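Long-range contact in beta-1,4-mannanase (Caldicellulosiruptor saccharolyticus, PDB 1PMH), which probably hydrolyses beta-1,4-mannans, the part described being its family 27 carbohydrate-binding module, which holds mannohexaose: residues Leu48-Glu53 with Ile173-Val178. Sequence-based numbering, arbitrary orientation.
Sequences LRLDVE and IYLDNV. With CA (calcium ion), chain C.
Leu48 pairs with Leu175, and Leu50 with Ile173, as antiparallel neighbours within one sheet of the jellyroll beta-sandwich. Both are hydrogen-bonded pairs, each closed by two backbone bonds; Leu48 N reaches Leu175 O at 2.9 Å, and Ile173 N reaches Leu50 O at 2.8 Å. Their side chains share the face turned to the opposing sheet, where Phe162 and Phe160 of strand 153-165 pack on Leu50 and Leu175, whose CD1 atoms lie 4.3 Å apart. Farther along, Val52 CG2 meets Ile173 CD1.

On the other face the side chains of the non-hydrogen-bonded pair Arg49 and Tyr174 extend alongside each other. With CG anti to the backbone N (chi1 179°), Arg49 lays CB, CG and CD beside the Tyr174 ring, CG 3.8 Å from Tyr174 CE2. The guanidinium grips Asp51 side-on, NE and NH2 both donating to OD1, while Asp38 takes NH1 in a salt bridge and hydrogen-bonds to Tyr174 OH. An alanine in place of Arg49 would probably leave the Asp51 and Asp38 carboxylates without this guanidinium and remove the aliphatic packing beside Tyr174. Beyond the paired residues, Asp176 joins Asp10, Glu12, Asn44 and Tyr46 at the calcium ion, chelating it through both carboxylate oxygens; Asp176 OD1, 2.5 Å from the metal, also accepts a hydrogen bond from Asn177 N.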
loop_
_atom_site.group_PDB
_atom_site.type_symbol
_atom_site.label_atom_id
_atom_site.label_comp_id
_atom_site.label_asym_id
_atom_site.label_seq_id
_atom_site.Cartn_x
_atom_site.Cartn_y
_atom_site.Cartn_z
ATOM N N LEU A 48 5.182 7.460 -0.616
ATOM C CA LEU A 48 4.510 7.446 0.658
ATOM C C LEU A 48 5.307 6.630 1.628
ATOM O O LEU A 48 5.481 5.439 1.435
ATOM C CB LEU A 48 3.083 6.954 0.506
ATOM C CG LEU A 48 2.163 7.165 1.717
ATOM C CD1 LEU A 48 1.796 8.629 1.841
ATOM C CD2 LEU A 48 0.950 6.286 1.608
ATOM N N ARG A 49 5.733 7.243 2.731
ATOM C CA ARG A 49 6.477 6.569 3.777
ATOM C C ARG A 49 5.564 6.234 4.953
ATOM O O ARG A 49 4.942 7.148 5.543
ATOM C CB ARG A 49 7.648 7.459 4.241
ATOM C CG ARG A 49 8.470 6.831 5.359
ATOM C CD ARG A 49 9.679 7.666 5.711
ATOM N NE ARG A 49 10.297 7.172 6.939
ATOM C CZ ARG A 49 11.572 7.131 7.209
ATOM N NH1 ARG A 49 12.485 7.623 6.388
ATOM N NH2 ARG A 49 11.911 6.648 8.389
ATOM N N LEU A 50 5.538 4.971 5.339
ATOM C CA LEU A 50 4.793 4.469 6.490
ATOM C C LEU A 50 5.825 4.023 7.507
ATOM O O LEU A 50 6.560 3.078 7.281
ATOM C CB LEU A 50 3.935 3.282 6.069
ATOM C CG LEU A 50 3.037 3.464 4.847
ATOM C CD1 LEU A 50 2.340 2.149 4.487
ATOM C CD2 LEU A 50 2.078 4.599 5.057
ATOM N N ASP A 51 5.923 4.732 8.612
ATOM C CA ASP A 51 6.805 4.271 9.712
ATOM C C ASP A 51 6.038 3.299 10.544
ATOM O O ASP A 51 5.004 3.669 11.092
ATOM C CB ASP A 51 7.272 5.479 10.521
ATOM C CG ASP A 51 8.161 6.370 9.697
ATOM O OD1 ASP A 51 9.215 5.849 9.256
ATOM O OD2 ASP A 51 7.861 7.545 9.455
ATOM N N VAL A 52 6.448 2.025 10.549
ATOM C CA VAL A 52 5.730 0.949 11.225
ATOM C C VAL A 52 6.579 0.419 12.382
ATOM O O VAL A 52 7.815 0.500 12.397
ATOM C CB VAL A 52 5.289 -0.184 10.275
ATOM C CG1 VAL A 52 4.619 0.354 9.080
ATOM C CG2 VAL A 52 6.435 -1.081 9.874
ATOM N N GLU A 53 5.858 -0.169 13.327
ATOM C CA GLU A 53 6.432 -0.948 14.398
ATOM C C GLU A 53 5.608 -2.199 14.611
ATOM O O GLU A 53 4.413 -2.107 14.856
ATOM C CB GLU A 53 6.492 -0.143 15.699
ATOM C CG GLU A 53 7.165 1.219 15.619
ATOM C CD GLU A 53 7.236 1.922 16.954
ATOM O OE1 GLU A 53 7.003 1.274 17.995
ATOM O OE2 GLU A 53 7.574 3.125 16.951
ATOM N N ILE A 173 8.048 1.390 5.577
ATOM C CA ILE A 173 7.570 0.680 4.403
ATOM C C ILE A 173 7.073 1.792 3.486
ATOM O O ILE A 173 6.359 2.689 3.937
ATOM C CB ILE A 173 6.436 -0.285 4.729
ATOM C CG1 ILE A 173 6.904 -1.405 5.654
ATOM C CG2 ILE A 173 5.834 -0.874 3.427
ATOM C CD1 ILE A 173 5.854 -2.400 6.110
ATOM N N TYR A 174 7.454 1.751 2.215
ATOM C CA TYR A 174 7.032 2.783 1.280
ATOM C C TYR A 174 6.037 2.204 0.293
ATOM O O TYR A 174 6.144 1.058 -0.141
ATOM C CB TYR A 174 8.201 3.393 0.511
ATOM C CG TYR A 174 9.327 3.932 1.345
ATOM C CD1 TYR A 174 10.289 3.095 1.892
ATOM C CD2 TYR A 174 9.477 5.314 1.559
ATOM C CE1 TYR A 174 11.360 3.603 2.647
ATOM C CE2 TYR A 174 10.528 5.800 2.338
ATOM C CZ TYR A 174 11.461 4.963 2.878
ATOM O OH TYR A 174 12.528 5.410 3.616
ATOM N N LEU A 175 5.093 3.025 -0.098
ATOM C CA LEU A 175 4.190 2.746 -1.196
ATOM C C LEU A 175 4.397 3.780 -2.280
ATOM O O LEU A 175 4.627 4.962 -2.017
ATOM C CB LEU A 175 2.736 2.781 -0.788
ATOM C CG LEU A 175 2.245 1.681 0.077
ATOM C CD1 LEU A 175 0.795 1.964 0.477
ATOM C CD2 LEU A 175 2.315 0.335 -0.632
ATOM N N ASP A 176 4.278 3.350 -3.526
ATOM C CA ASP A 176 4.311 4.300 -4.646
ATOM C C ASP A 176 3.501 3.705 -5.789
ATOM O O ASP A 176 3.224 2.504 -5.852
ATOM C CB ASP A 176 5.747 4.604 -5.085
ATOM C CG ASP A 176 5.947 5.951 -5.760
ATOM O OD1 ASP A 176 4.969 6.683 -5.976
ATOM O OD2 ASP A 176 7.086 6.287 -6.092
ATOM N N ASN A 177 3.185 4.591 -6.733
ATOM C CA ASN A 177 2.562 4.160 -7.990
ATOM C C ASN A 177 1.362 3.258 -7.751
ATOM O O ASN A 177 1.213 2.190 -8.363
ATOM C CB ASN A 177 3.601 3.527 -8.893
ATOM C CG ASN A 177 4.645 4.534 -9.322
ATOM O OD1 ASN A 177 4.358 5.725 -9.450
ATOM N ND2 ASN A 177 5.852 4.087 -9.548
ATOM N N VAL A 178 0.484 3.751 -6.883
ATOM C CA VAL A 178 -0.791 3.054 -6.675
ATOM C C VAL A 178 -1.705 3.518 -7.793
ATOM O O VAL A 178 -1.968 4.695 -7.907
ATOM C CB VAL A 178 -1.348 3.396 -5.289
ATOM C CG1 VAL A 178 -2.741 2.783 -5.135
ATOM C CG2 VAL A 178 -0.373 2.928 -4.184
HETATM CA CA CA C . 6.305 8.596 -6.844
HETATM O O HOH W 1 5.878 7.895 -9.016
#